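Local coordinates for Csm3 (Thermoplasma volcanium, PDB 6AE2), which is the RAMP-family Csm3 subunit of the type III-A CRISPR-Cas effector complex and probably binds RNA and acts as an endoribonuclease in antiviral defence, at residues A[74-79]-A[145-150]; A[86-91]-A[103-108]; A[180-185]-A[192-197]; A[199-204]-A[222-227]. One frame throughout, in Å; residues are numbered along the deposited sequence.

Contact 1 (A[74-79]-A[145-150])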
loop_
_atom_site.group_PDB
_atom_site.type_symbol
_atom_site.label_atom_id
_atom_site.label_comp_id
_atom_site.label_asym_id
_atom_site.label_seq_id
_atom_site.Cartn_x
_atom_site.Cartn_y
_atom_site.Cartn_z
ATOM N N ASP A 74 17.394 -14.366 -8.760
ATOM C CA ASP A 74 15.962 -14.247 -8.996
ATOM C C ASP A 74 15.411 -13.183 -8.056
ATOM O O ASP A 74 15.543 -13.303 -6.834
ATOM C CB ASP A 74 15.261 -15.586 -8.774
ATOM C CG ASP A 74 15.504 -16.564 -9.907
ATOM O OD1 ASP A 74 15.899 -16.114 -11.004
ATOM O OD2 ASP A 74 15.304 -17.780 -9.703
ATOM N N LEU A 75 14.806 -12.145 -8.616
ATOM C CA LEU A 75 14.358 -11.001 -7.844
ATOM C C LEU A 75 12.999 -10.551 -8.351
ATOM O O LEU A 75 12.635 -10.835 -9.500
ATOM C CB LEU A 75 15.365 -9.846 -7.931
ATOM C CG LEU A 75 16.604 -9.899 -7.038
ATOM C CD1 LEU A 75 17.688 -8.984 -7.606
ATOM C CD2 LEU A 75 16.227 -9.498 -5.619
ATOM N N PRO A 76 12.221 -9.856 -7.521
ATOM C CA PRO A 76 10.886 -9.424 -7.948
ATOM C C PRO A 76 10.929 -8.479 -9.138
ATOM O O PRO A 76 11.908 -7.762 -9.366
ATOM C CB PRO A 76 10.331 -8.713 -6.708
ATOM C CG PRO A 76 11.067 -9.312 -5.574
ATOM C CD PRO A 76 12.448 -9.589 -6.089
ATOM N N TYR A 77 9.845 -8.500 -9.907
ATOM C CA TYR A 77 9.544 -7.464 -10.880
ATOM C C TYR A 77 8.039 -7.246 -10.869
ATOM O O TYR A 77 7.275 -8.091 -10.396
ATOM C CB TYR A 77 10.043 -7.822 -12.289
ATOM C CG TYR A 77 9.189 -8.822 -13.042
ATOM C CD1 TYR A 77 9.409 -10.186 -12.912
ATOM C CD2 TYR A 77 8.177 -8.400 -13.899
ATOM C CE1 TYR A 77 8.638 -11.103 -13.602
ATOM C CE2 TYR A 77 7.398 -9.311 -14.589
ATOM C CZ TYR A 77 7.635 -10.660 -14.437
ATOM O OH TYR A 77 6.868 -11.571 -15.123
ATOM N N ILE A 78 7.613 -6.097 -11.379
ATOM C CA ILE A 78 6.199 -5.743 -11.404
ATOM C C ILE A 78 5.701 -5.909 -12.837
ATOM O O ILE A 78 6.096 -5.137 -13.725
ATOM C CB ILE A 78 5.955 -4.320 -10.886
ATOM C CG1 ILE A 78 6.400 -4.207 -9.427
ATOM C CG2 ILE A 78 4.486 -3.958 -11.011
ATOM C CD1 ILE A 78 5.987 -2.909 -8.762
ATOM N N PRO A 79 4.849 -6.893 -13.114
ATOM C CA PRO A 79 4.347 -7.064 -14.482
ATOM C C PRO A 79 3.518 -5.865 -14.913
ATOM O O PRO A 79 2.755 -5.298 -14.128
ATOM C CB PRO A 79 3.495 -8.338 -14.399
ATOM C CG PRO A 79 3.875 -8.998 -13.102
ATOM C CD PRO A 79 4.318 -7.905 -12.188
ATOM N N ASN A 145 17.082 -9.396 0.646
ATOM C CA ASN A 145 16.601 -8.525 1.709
ATOM C C ASN A 145 15.349 -7.790 1.254
ATOM O O ASN A 145 14.494 -7.440 2.072
ATOM C CB ASN A 145 17.682 -7.521 2.101
ATOM C CG ASN A 145 18.659 -8.074 3.116
ATOM O OD1 ASN A 145 18.838 -9.285 3.231
ATOM N ND2 ASN A 145 19.300 -7.180 3.862
ATOM N N VAL A 146 15.237 -7.548 -0.056
ATOM C CA VAL A 146 14.070 -6.910 -0.656
ATOM C C VAL A 146 12.786 -7.650 -0.299
ATOM O O VAL A 146 11.702 -7.052 -0.277
ATOM C CB VAL A 146 14.295 -6.814 -2.185
ATOM C CG1 VAL A 146 12.997 -6.824 -2.967
ATOM C CG2 VAL A 146 15.124 -5.582 -2.519
ATOM N N ILE A 147 12.876 -8.939 0.017
ATOM C CA ILE A 147 11.695 -9.769 0.213
ATOM C C ILE A 147 11.540 -10.107 1.690
ATOM O O ILE A 147 12.477 -10.596 2.337
ATOM C CB ILE A 147 11.739 -11.037 -0.659
ATOM C CG1 ILE A 147 11.240 -10.705 -2.073
ATOM C CG2 ILE A 147 10.891 -12.138 -0.046
ATOM C CD1 ILE A 147 10.958 -11.891 -2.942
ATOM N N GLU A 148 10.351 -9.834 2.217
ATOM C CA GLU A 148 9.975 -10.211 3.568
ATOM C C GLU A 148 9.024 -11.400 3.517
ATOM O O GLU A 148 8.161 -11.484 2.637
ATOM C CB GLU A 148 9.319 -9.035 4.299
ATOM C CG GLU A 148 8.336 -9.448 5.382
ATOM C CD GLU A 148 7.324 -8.370 5.713
ATOM O OE1 GLU A 148 7.107 -8.113 6.917
ATOM O OE2 GLU A 148 6.753 -7.772 4.778
ATOM N N ILE A 149 9.202 -12.326 4.453
ATOM C CA ILE A 149 8.279 -13.434 4.649
ATOM C C ILE A 149 7.320 -13.041 5.765
ATOM O O ILE A 149 7.735 -12.842 6.914
ATOM C CB ILE A 149 9.025 -14.734 4.982
ATOM C CG1 ILE A 149 10.069 -15.033 3.905
ATOM C CG2 ILE A 149 8.044 -15.887 5.119
ATOM C CD1 ILE A 149 10.680 -16.416 4.012
ATOM N N LYS A 150 6.040 -12.916 5.426
ATOM C CA LYS A 150 5.021 -12.439 6.352
ATOM C C LYS A 150 4.002 -13.539 6.611
ATOM O O LYS A 150 3.418 -14.087 5.671
ATOM C CB LYS A 150 4.326 -11.193 5.798
ATOM C CG LYS A 150 3.119 -10.738 6.599
ATOM C CD LYS A 150 3.523 -9.857 7.770
ATOM C CE LYS A 150 2.331 -9.561 8.668
ATOM N NZ LYS A 150 1.223 -8.902 7.917
#

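Contact 2 (A[86-91]-A[103-108])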
loop_
_atom_site.group_PDB
_atom_site.type_symbol
_atom_site.label_atom_id
_atom_site.label_comp_id
_atom_site.label_asym_id
_atom_site.label_seq_id
_atom_site.Cartn_x
_atom_site.Cartn_y
_atom_site.Cartn_z
ATOM N N LYS A 86 -4.895 -3.050 -13.058
ATOM C CA LYS A 86 -5.413 -2.426 -11.845
ATOM C C LYS A 86 -5.913 -1.015 -12.129
ATOM O O LYS A 86 -7.002 -0.633 -11.686
ATOM C CB LYS A 86 -4.339 -2.413 -10.755
ATOM C CG LYS A 86 -4.833 -1.900 -9.415
ATOM C CD LYS A 86 -6.147 -2.564 -9.038
ATOM C CE LYS A 86 -6.667 -2.061 -7.704
ATOM N NZ LYS A 86 -7.164 -3.178 -6.853
ATOM N N ILE A 87 -5.131 -0.226 -12.870
ATOM C CA ILE A 87 -5.553 1.133 -13.199
ATOM C C ILE A 87 -6.833 1.105 -14.021
ATOM O O ILE A 87 -7.750 1.907 -13.801
ATOM C CB ILE A 87 -4.427 1.887 -13.932
ATOM C CG1 ILE A 87 -3.225 2.098 -13.012
ATOM C CG2 ILE A 87 -4.925 3.227 -14.455
ATOM C CD1 ILE A 87 -2.028 2.701 -13.720
ATOM N N ARG A 88 -6.923 0.172 -14.972
ATOM C CA ARG A 88 -8.115 0.080 -15.809
ATOM C C ARG A 88 -9.344 -0.251 -14.971
ATOM O O ARG A 88 -10.390 0.397 -15.100
ATOM C CB ARG A 88 -7.914 -0.969 -16.902
ATOM C CG ARG A 88 -8.826 -0.775 -18.100
ATOM C CD ARG A 88 -9.390 -2.094 -18.605
ATOM N NE ARG A 88 -10.389 -1.880 -19.649
ATOM C CZ ARG A 88 -10.138 -1.959 -20.952
ATOM N NH1 ARG A 88 -8.919 -2.254 -21.381
ATOM N NH2 ARG A 88 -11.110 -1.743 -21.829
ATOM N N SER A 89 -9.231 -1.255 -14.095
ATOM C CA SER A 89 -10.362 -1.634 -13.255
ATOM C C SER A 89 -10.794 -0.494 -12.345
ATOM O O SER A 89 -11.989 -0.343 -12.066
ATOM C CB SER A 89 -10.012 -2.870 -12.429
ATOM O OG SER A 89 -9.104 -2.547 -11.390
ATOM N N LEU A 90 -9.843 0.322 -11.880
ATOM C CA LEU A 90 -10.188 1.440 -11.007
ATOM C C LEU A 90 -10.966 2.513 -11.759
ATOM O O LEU A 90 -11.904 3.106 -11.211
ATOM C CB LEU A 90 -8.923 2.032 -10.390
ATOM C CG LEU A 90 -8.230 1.176 -9.327
ATOM C CD1 LEU A 90 -6.762 1.538 -9.232
ATOM C CD2 LEU A 90 -8.910 1.340 -7.981
ATOM N N LEU A 91 -10.593 2.779 -13.013
ATOM C CA LEU A 91 -11.325 3.769 -13.796
ATOM C C LEU A 91 -12.715 3.263 -14.159
ATOM O O LEU A 91 -13.674 4.042 -14.198
ATOM C CB LEU A 91 -10.534 4.137 -15.049
ATOM C CG LEU A 91 -9.239 4.913 -14.804
ATOM C CD1 LEU A 91 -8.247 4.684 -15.939
ATOM C CD2 LEU A 91 -9.524 6.396 -14.617
ATOM N N ASP A 103 -15.625 6.881 -24.581
ATOM C CA ASP A 103 -14.954 5.827 -23.824
ATOM C C ASP A 103 -13.452 5.934 -24.071
ATOM O O ASP A 103 -12.849 5.166 -24.825
ATOM C CB ASP A 103 -15.500 4.459 -24.214
ATOM C CG ASP A 103 -15.227 3.399 -23.165
ATOM O OD1 ASP A 103 -14.510 3.696 -22.185
ATOM O OD2 ASP A 103 -15.731 2.266 -23.320
ATOM N N ILE A 104 -12.839 6.924 -23.417
ATOM C CA ILE A 104 -11.395 7.096 -23.528
ATOM C C ILE A 104 -10.664 5.951 -22.839
ATOM O O ILE A 104 -9.550 5.588 -23.237
ATOM C CB ILE A 104 -10.980 8.467 -22.961
ATOM C CG1 ILE A 104 -9.483 8.712 -23.174
ATOM C CG2 ILE A 104 -11.349 8.577 -21.486
ATOM C CD1 ILE A 104 -9.101 10.174 -23.169
ATOM N N VAL A 105 -11.274 5.361 -21.809
ATOM C CA VAL A 105 -10.668 4.215 -21.136
ATOM C C VAL A 105 -10.481 3.067 -22.119
ATOM O O VAL A 105 -9.386 2.505 -22.245
ATOM C CB VAL A 105 -11.524 3.788 -19.928
ATOM C CG1 VAL A 105 -11.110 2.407 -19.438
ATOM C CG2 VAL A 105 -11.415 4.813 -18.812
ATOM N N SER A 106 -11.549 2.709 -22.835
ATOM C CA SER A 106 -11.447 1.663 -23.848
ATOM C C SER A 106 -10.463 2.058 -24.941
ATOM O O SER A 106 -9.615 1.255 -25.348
ATOM C CB SER A 106 -12.826 1.376 -24.446
ATOM O OG SER A 106 -13.517 0.374 -23.720
ATOM N N LYS A 107 -10.554 3.302 -25.422
ATOM C CA LYS A 107 -9.702 3.736 -26.522
ATOM C C LYS A 107 -8.225 3.687 -26.151
ATOM O O LYS A 107 -7.377 3.433 -27.014
ATOM C CB LYS A 107 -10.092 5.146 -26.962
ATOM C CG LYS A 107 -9.717 5.469 -28.399
ATOM C CD LYS A 107 -10.236 4.404 -29.353
ATOM C CE LYS A 107 -9.833 4.699 -30.788
ATOM N NZ LYS A 107 -11.017 4.931 -31.660
ATOM N N MET A 108 -7.897 3.920 -24.881
ATOM C CA MET A 108 -6.510 3.881 -24.428
ATOM C C MET A 108 -6.079 2.464 -24.058
ATOM O O MET A 108 -5.116 1.931 -24.617
ATOM C CB MET A 108 -6.321 4.823 -23.235
ATOM C CG MET A 108 -6.056 6.269 -23.613
ATOM S SD MET A 108 -5.451 7.232 -22.215
ATOM C CE MET A 108 -3.844 6.486 -21.955
#

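Contact 3 (A[180-185]-A[192-197])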
loop_
_atom_site.group_PDB
_atom_site.type_symbol
_atom_site.label_atom_id
_atom_site.label_comp_id
_atom_site.label_asym_id
_atom_site.label_seq_id
_atom_site.Cartn_x
_atom_site.Cartn_y
_atom_site.Cartn_z
ATOM N N ILE A 180 6.478 3.756 -19.806
ATOM C CA ILE A 180 5.120 3.841 -20.327
ATOM C C ILE A 180 5.183 4.565 -21.663
ATOM O O ILE A 180 5.740 5.666 -21.751
ATOM C CB ILE A 180 4.166 4.567 -19.361
ATOM C CG1 ILE A 180 3.939 3.744 -18.093
ATOM C CG2 ILE A 180 2.838 4.868 -20.048
ATOM C CD1 ILE A 180 2.970 4.395 -17.126
ATOM N N ILE A 181 4.621 3.949 -22.698
ATOM C CA ILE A 181 4.649 4.495 -24.049
ATOM C C ILE A 181 3.223 4.824 -24.464
ATOM O O ILE A 181 2.357 3.941 -24.508
ATOM C CB ILE A 181 5.305 3.528 -25.044
ATOM C CG1 ILE A 181 6.712 3.156 -24.573
ATOM C CG2 ILE A 181 5.360 4.160 -26.425
ATOM C CD1 ILE A 181 7.193 1.825 -25.078
ATOM N N LEU A 182 2.989 6.093 -24.770
ATOM C CA LEU A 182 1.702 6.594 -25.224
ATOM C C LEU A 182 1.844 7.014 -26.681
ATOM O O LEU A 182 2.653 7.893 -26.995
ATOM C CB LEU A 182 1.256 7.777 -24.367
ATOM C CG LEU A 182 0.011 7.630 -23.497
ATOM C CD1 LEU A 182 -0.164 8.878 -22.653
ATOM C CD2 LEU A 182 -1.211 7.394 -24.360
ATOM N N SER A 183 1.074 6.387 -27.564
ATOM C CA SER A 183 1.097 6.710 -28.985
ATOM C C SER A 183 -0.022 7.694 -29.303
ATOM O O SER A 183 -1.177 7.471 -28.925
ATOM C CB SER A 183 0.961 5.449 -29.835
ATOM O OG SER A 183 2.045 4.571 -29.594
ATOM N N ILE A 184 0.324 8.777 -29.995
ATOM C CA ILE A 184 -0.602 9.864 -30.291
ATOM C C ILE A 184 -0.812 9.922 -31.796
ATOM O O ILE A 184 0.157 9.952 -32.563
ATOM C CB ILE A 184 -0.084 11.215 -29.767
ATOM C CG1 ILE A 184 0.332 11.099 -28.299
ATOM C CG2 ILE A 184 -1.135 12.304 -29.956
ATOM C CD1 ILE A 184 -0.791 10.706 -27.373
ATOM N N TYR A 185 -2.073 9.950 -32.213
ATOM C CA TYR A 185 -2.432 10.039 -33.618
ATOM C C TYR A 185 -3.205 11.327 -33.869
ATOM O O TYR A 185 -3.798 11.906 -32.956
ATOM C CB TYR A 185 -3.262 8.822 -34.055
ATOM C CG TYR A 185 -2.470 7.530 -34.081
ATOM C CD1 TYR A 185 -2.075 6.912 -32.900
ATOM C CD2 TYR A 185 -2.111 6.933 -35.284
ATOM C CE1 TYR A 185 -1.344 5.734 -32.918
ATOM C CE2 TYR A 185 -1.381 5.756 -35.312
ATOM C CZ TYR A 185 -1.002 5.161 -34.126
ATOM O OH TYR A 185 -0.277 3.991 -34.147
ATOM N N GLU A 192 -6.459 14.968 -22.874
ATOM C CA GLU A 192 -7.441 14.127 -22.194
ATOM C C GLU A 192 -6.869 12.749 -21.881
ATOM O O GLU A 192 -7.171 12.171 -20.830
ATOM C CB GLU A 192 -8.706 14.003 -23.044
ATOM C CG GLU A 192 -9.661 15.178 -22.919
ATOM C CD GLU A 192 -10.184 15.361 -21.506
ATOM O OE1 GLU A 192 -10.736 14.392 -20.944
ATOM O OE2 GLU A 192 -10.043 16.476 -20.960
ATOM N N MET A 193 -6.042 12.208 -22.778
ATOM C CA MET A 193 -5.473 10.882 -22.555
ATOM C C MET A 193 -4.480 10.894 -21.401
ATOM O O MET A 193 -4.500 10.003 -20.542
ATOM C CB MET A 193 -4.806 10.376 -23.832
ATOM C CG MET A 193 -5.774 10.087 -24.962
ATOM S SD MET A 193 -4.939 9.273 -26.328
ATOM C CE MET A 193 -4.322 10.718 -27.172
ATOM N N ILE A 194 -3.591 11.889 -21.370
ATOM C CA ILE A 194 -2.684 12.039 -20.235
ATOM C C ILE A 194 -3.481 12.178 -18.945
ATOM O O ILE A 194 -3.182 11.530 -17.935
ATOM C CB ILE A 194 -1.745 13.239 -20.449
ATOM C CG1 ILE A 194 -0.717 12.934 -21.540
ATOM C CG2 ILE A 194 -1.057 13.621 -19.144
ATOM C CD1 ILE A 194 -0.176 14.173 -22.220
ATOM N N LYS A 195 -4.523 13.014 -18.970
ATOM C CA LYS A 195 -5.342 13.214 -17.780
ATOM C C LYS A 195 -5.988 11.908 -17.330
ATOM O O LYS A 195 -5.967 11.578 -16.139
ATOM C CB LYS A 195 -6.405 14.279 -18.048
ATOM C CG LYS A 195 -7.611 14.205 -17.130
ATOM C CD LYS A 195 -8.531 15.399 -17.327
ATOM C CE LYS A 195 -9.719 15.348 -16.380
ATOM N NZ LYS A 195 -10.977 15.776 -17.056
ATOM N N CYS A 196 -6.551 11.143 -18.269
ATOM C CA CYS A 196 -7.120 9.846 -17.917
ATOM C C CYS A 196 -6.064 8.931 -17.306
ATOM O O CYS A 196 -6.358 8.153 -16.391
ATOM C CB CYS A 196 -7.744 9.197 -19.151
ATOM S SG CYS A 196 -8.149 7.448 -18.951
ATOM N N LEU A 197 -4.825 9.020 -17.791
ATOM C CA LEU A 197 -3.742 8.228 -17.218
ATOM C C LEU A 197 -3.373 8.726 -15.827
ATOM O O LEU A 197 -3.167 7.928 -14.906
ATOM C CB LEU A 197 -2.526 8.262 -18.145
ATOM C CG LEU A 197 -1.258 7.522 -17.706
ATOM C CD1 LEU A 197 -1.570 6.131 -17.166
ATOM C CD2 LEU A 197 -0.260 7.447 -18.856
#

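Contact 4 (A[199-204]-A[222-227])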
loop_
_atom_site.group_PDB
_atom_site.type_symbol
_atom_site.label_atom_id
_atom_site.label_comp_id
_atom_site.label_asym_id
_atom_site.label_seq_id
_atom_site.Cartn_x
_atom_site.Cartn_y
_atom_site.Cartn_z
ATOM N N THR A 199 -5.135 10.492 -13.483
ATOM C CA THR A 199 -6.107 10.229 -12.424
ATOM C C THR A 199 -6.246 8.740 -12.143
ATOM O O THR A 199 -6.573 8.353 -11.014
ATOM C CB THR A 199 -7.473 10.828 -12.771
ATOM O OG1 THR A 199 -8.196 9.928 -13.617
ATOM C CG2 THR A 199 -7.319 12.169 -13.461
ATOM N N GLY A 200 -6.011 7.891 -13.145
ATOM C CA GLY A 200 -5.928 6.466 -12.875
ATOM C C GLY A 200 -4.806 6.140 -11.907
ATOM O O GLY A 200 -4.969 5.316 -11.004
ATOM N N ILE A 201 -3.656 6.797 -12.077
ATOM C CA ILE A 201 -2.556 6.640 -11.132
ATOM C C ILE A 201 -2.955 7.171 -9.761
ATOM O O ILE A 201 -2.622 6.577 -8.728
ATOM C CB ILE A 201 -1.292 7.336 -11.673
ATOM C CG1 ILE A 201 -0.674 6.514 -12.807
ATOM C CG2 ILE A 201 -0.276 7.575 -10.557
ATOM C CD1 ILE A 201 0.483 7.201 -13.500
ATOM N N SER A 202 -3.688 8.288 -9.728
ATOM C CA SER A 202 -4.165 8.828 -8.457
ATOM C C SER A 202 -5.082 7.838 -7.751
ATOM O O SER A 202 -4.980 7.639 -6.534
ATOM C CB SER A 202 -4.884 10.156 -8.691
ATOM O OG SER A 202 -3.973 11.240 -8.676
ATOM N N LEU A 203 -5.990 7.208 -8.503
ATOM C CA LEU A 203 -6.875 6.202 -7.926
ATOM C C LEU A 203 -6.082 5.056 -7.312
ATOM O O LEU A 203 -6.424 4.561 -6.231
ATOM C CB LEU A 203 -7.825 5.671 -8.999
ATOM C CG LEU A 203 -8.964 6.582 -9.457
ATOM C CD1 LEU A 203 -9.865 5.848 -10.434
ATOM C CD2 LEU A 203 -9.761 7.088 -8.266
ATOM N N LEU A 204 -5.010 4.629 -7.985
ATOM C CA LEU A 204 -4.247 3.473 -7.524
ATOM C C LEU A 204 -3.548 3.744 -6.198
ATOM O O LEU A 204 -3.392 2.829 -5.382
ATOM C CB LEU A 204 -3.233 3.065 -8.595
ATOM C CG LEU A 204 -2.178 2.021 -8.221
ATOM C CD1 LEU A 204 -2.830 0.713 -7.812
ATOM C CD2 LEU A 204 -1.217 1.799 -9.375
ATOM N N ILE A 222 3.535 5.994 -7.315
ATOM C CA ILE A 222 3.931 5.978 -8.718
ATOM C C ILE A 222 4.381 7.378 -9.109
ATOM O O ILE A 222 3.678 8.361 -8.846
ATOM C CB ILE A 222 2.786 5.491 -9.622
ATOM C CG1 ILE A 222 2.500 4.010 -9.354
ATOM C CG2 ILE A 222 3.122 5.733 -11.089
ATOM C CD1 ILE A 222 1.903 3.268 -10.528
ATOM N N THR A 223 5.556 7.466 -9.728
ATOM C CA THR A 223 6.138 8.733 -10.158
ATOM C C THR A 223 6.431 8.653 -11.649
ATOM O O THR A 223 7.340 7.926 -12.072
ATOM C CB THR A 223 7.411 9.056 -9.375
ATOM O OG1 THR A 223 7.147 8.948 -7.974
ATOM C CG2 THR A 223 7.891 10.474 -9.688
ATOM N N LEU A 224 5.657 9.386 -12.443
ATOM C CA LEU A 224 6.018 9.622 -13.831
ATOM C C LEU A 224 7.005 10.775 -13.909
ATOM O O LEU A 224 6.877 11.770 -13.192
ATOM C CB LEU A 224 4.783 9.943 -14.674
ATOM C CG LEU A 224 3.670 8.903 -14.765
ATOM C CD1 LEU A 224 2.570 9.366 -15.715
ATOM C CD2 LEU A 224 4.236 7.564 -15.202
ATOM N N GLY A 225 7.992 10.637 -14.781
ATOM C CA GLY A 225 8.934 11.705 -15.029
ATOM C C GLY A 225 8.298 12.780 -15.882
ATOM O O GLY A 225 7.074 12.876 -16.002
ATOM N N GLU A 226 9.144 13.607 -16.474
ATOM C CA GLU A 226 8.605 14.514 -17.476
ATOM C C GLU A 226 8.436 13.768 -18.798
ATOM O O GLU A 226 9.254 12.904 -19.129
ATOM C CB GLU A 226 9.521 15.721 -17.665
ATOM C CG GLU A 226 9.521 16.695 -16.491
ATOM C CD GLU A 226 8.121 17.123 -16.078
ATOM O OE1 GLU A 226 7.401 17.697 -16.921
ATOM O OE2 GLU A 226 7.743 16.889 -14.910
ATOM N N PRO A 227 7.386 14.064 -19.559
ATOM C CA PRO A 227 7.159 13.328 -20.808
ATOM C C PRO A 227 8.226 13.634 -21.848
ATOM O O PRO A 227 8.631 14.783 -22.036
ATOM C CB PRO A 227 5.780 13.817 -21.264
ATOM C CG PRO A 227 5.613 15.153 -20.603
ATOM C CD PRO A 227 6.312 15.033 -19.281
#

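Contact 1 (A[74-79]-A[145-150])
Pro76, Val146 and Ile147 meet in a small apolar contact between strand 71-78, second from one edge of the main antiparallel sheet, and the separate two-stranded sheet of 147-151 and 166-170. The packing is centred on one atom, CG of the Pro76 ring. Ile147 crosses it at a slant, its CD1 3.7 Å and its CG1 3.8 Å from Pro76 CG, while Val146 brings one methyl, with CG1 4.1 Å from Pro76 CG. That branch of Val146 stands anti to the backbone N (chi1 152°), the position from which it faces the ring.

Backbone bonding runs outward, to other strands: Leu75 pairs with Thr63 and Ile78 with Ala130 in the large sheet, whereas Val146 and Glu148 pair with Arg171 and Arg169 across the small one. The charged groups also look elsewhere. Glu148 makes a salt bridge to Arg169 and a hydrogen bond to Tyr77 of the second subunit, and Lys150 bridges to Glu152 and bonds Ser81 of the second subunit.

With just one proline ring against two branched side chains, and about 124 Å² buried, the contact offers shape and water exclusion but little directionality; the polar bonds of the same strands serve the sheets and the dimer instead.

Contact 2 (A[86-91]-A[103-108])
Val105 comes between Arg88 and Leu91, its two methyls divided between them: CG1 lies 4.1 Å from CG of Arg88, and CG2 lies 3.9 Å from CB of Leu91. With CG1 anti to the backbone N, the valine spreads its fork toward residues one helical turn apart on 86-91.

Arg88 starts off beside this contact and then turns into it. Its CG is anti to the backbone N (chi1 -158°) and the chain bends at chi2, which carries the guanidinium over to the start of the other helix. There NH2 stands 3.7 Å from OG of Ser106, a packing distance, with the guanidinium turned obliquely to that hydroxyl. Its polar partners include Gly110 O, bonded by NH2, and Glu92, which makes a salt bridge to NE. The aliphatic part of the arginine covers Val105.

Asp103 is the N-cap of helix 104-109. Its OD1 accepts from Ser106 N at 3.2 Å, nearly straight at 167°, and its OD2 is 2.9 Å from OG of Ser106; both partners lie above the carboxylate plane. The two bonds fix the rotation of the carboxylate and hold the serine hydroxyl close to Arg88.

The short axes run almost antiparallel, at 162°, and 10.8 Å apart. The arrangement is an antiparallel helical hairpin of the RAMP protein, whose short second helix opens with an Asp N-cap and packs against helix 80-93 through Val105, with Phe109 adding to the same interface.

Contact 3 (A[180-185]-A[192-197])
The axes of strand 180-185 and helix 192-197 approach to 10.7 Å and run in nearly opposite directions, at 154°, as the chain turns back over the sheet. This is a beta-alpha unit, strand then helix packed on one face of the antiparallel sheet, in keeping with the ferredoxin-like architecture of RAMP proteins. The strand is bonded on both edges, Ile180 and Leu182 pairing with Tyr32 and Ile30 and Ile181 with Ile126; its contact with the helix is made by side chains.

Ile180, Leu182 and Ile184, every second residue of the strand, supply the sheet side of an entirely apolar interface that buries about 260 Å². Leu182 takes the middle: its CD1 is 4.1 Å from CD2 of Leu197 and 4.2 Å from CG1 of Ile194, touching residues from neighbouring turns of the helix. Leu182 and Leu197 pass alongside each other in opposite directions. Leu197 has its CG anti to the backbone N (chi1 178°), and its CD2 also reaches CG2 of Ile180, 4.2 Å away.

Surrounding side chains complete the layer. Leu125 touches Ile180 and Leu182 from the adjacent strand, Tyr32 packs on Ile194, and Met108 of helix 104-109 lies against both Leu182 and Met193.

Toward the turn, Ile184 and Met193 likewise run past one another in opposite senses. The methionine chain extends through chi2 and bends at chi3 (-85°), swinging its terminal methyl to the strand, where Met193 CE lies 3.5 Å from Ile184 CD1.

Contact 4 (A[199-204]-A[222-227])
This is a buried, wholly apolar helix-to-sheet contact, its centre about 9 Å from the centre of the chain, where helix 190-205 lies against strand 220-230, at one edge of the main sheet. Ile201, Leu204, Ile222 and Leu224 carry it, burying about 187 Å² between them.

Ile201 uses both of its branches. With CG1 beside the backbone N (chi1 -74°), CG2 stands anti to it and rests 3.8 Å from CB of Ile222, the two isoleucines crossing at about a right angle. The longer branch reaches further along the chain, to Leu224 just past residues 222-223, ending with Ile201 CD1 3.7 Å from CD1 of Leu224 and 3.8 Å from its CG; here the chains meet at a slant. One turn later Leu204 takes the other end of Ile222: its CD2 is 3.6 Å from Ile222 CD1, again at roughly a right angle. Ile222 is therefore met at its branch point by one helix residue and at its tip by another, while of the helix segment Leu224 meets Ile201.

A polar bond is added by Glu205, whose OE1 accepts from the backbone N of Ile222. Thr223 bonds through its backbone to Glu35 of strand 26-38, whose Tyr32 and Met34 pack on Leu224. Helix 80-93 packs on a different side of the helix, with Leu90 and Lys86 against Leu204, while Tyr235 of the second subunit packs on Thr199, Ser202 and Leu203.

Contacts 3 and 4 share helix 190-205, its earlier turns over strand 175-185 and its later ones over strand 220-230; they meet where Ile180 touches Leu224. Contact 2 packs against this helix, through Met108 and Ile104 at contact 3 and Leu90 and Ile87 at contact 4. It is partly buried and mixes apolar packing with a capping carboxylate and an arginine, whereas contacts 3 and 4 are buried and purely apolar. Contact 1, 22 to 30 Å from the others between centres, is also buried and apolar but smaller, joining two sheets. Contacts 1 and 4 both touch the second subunit.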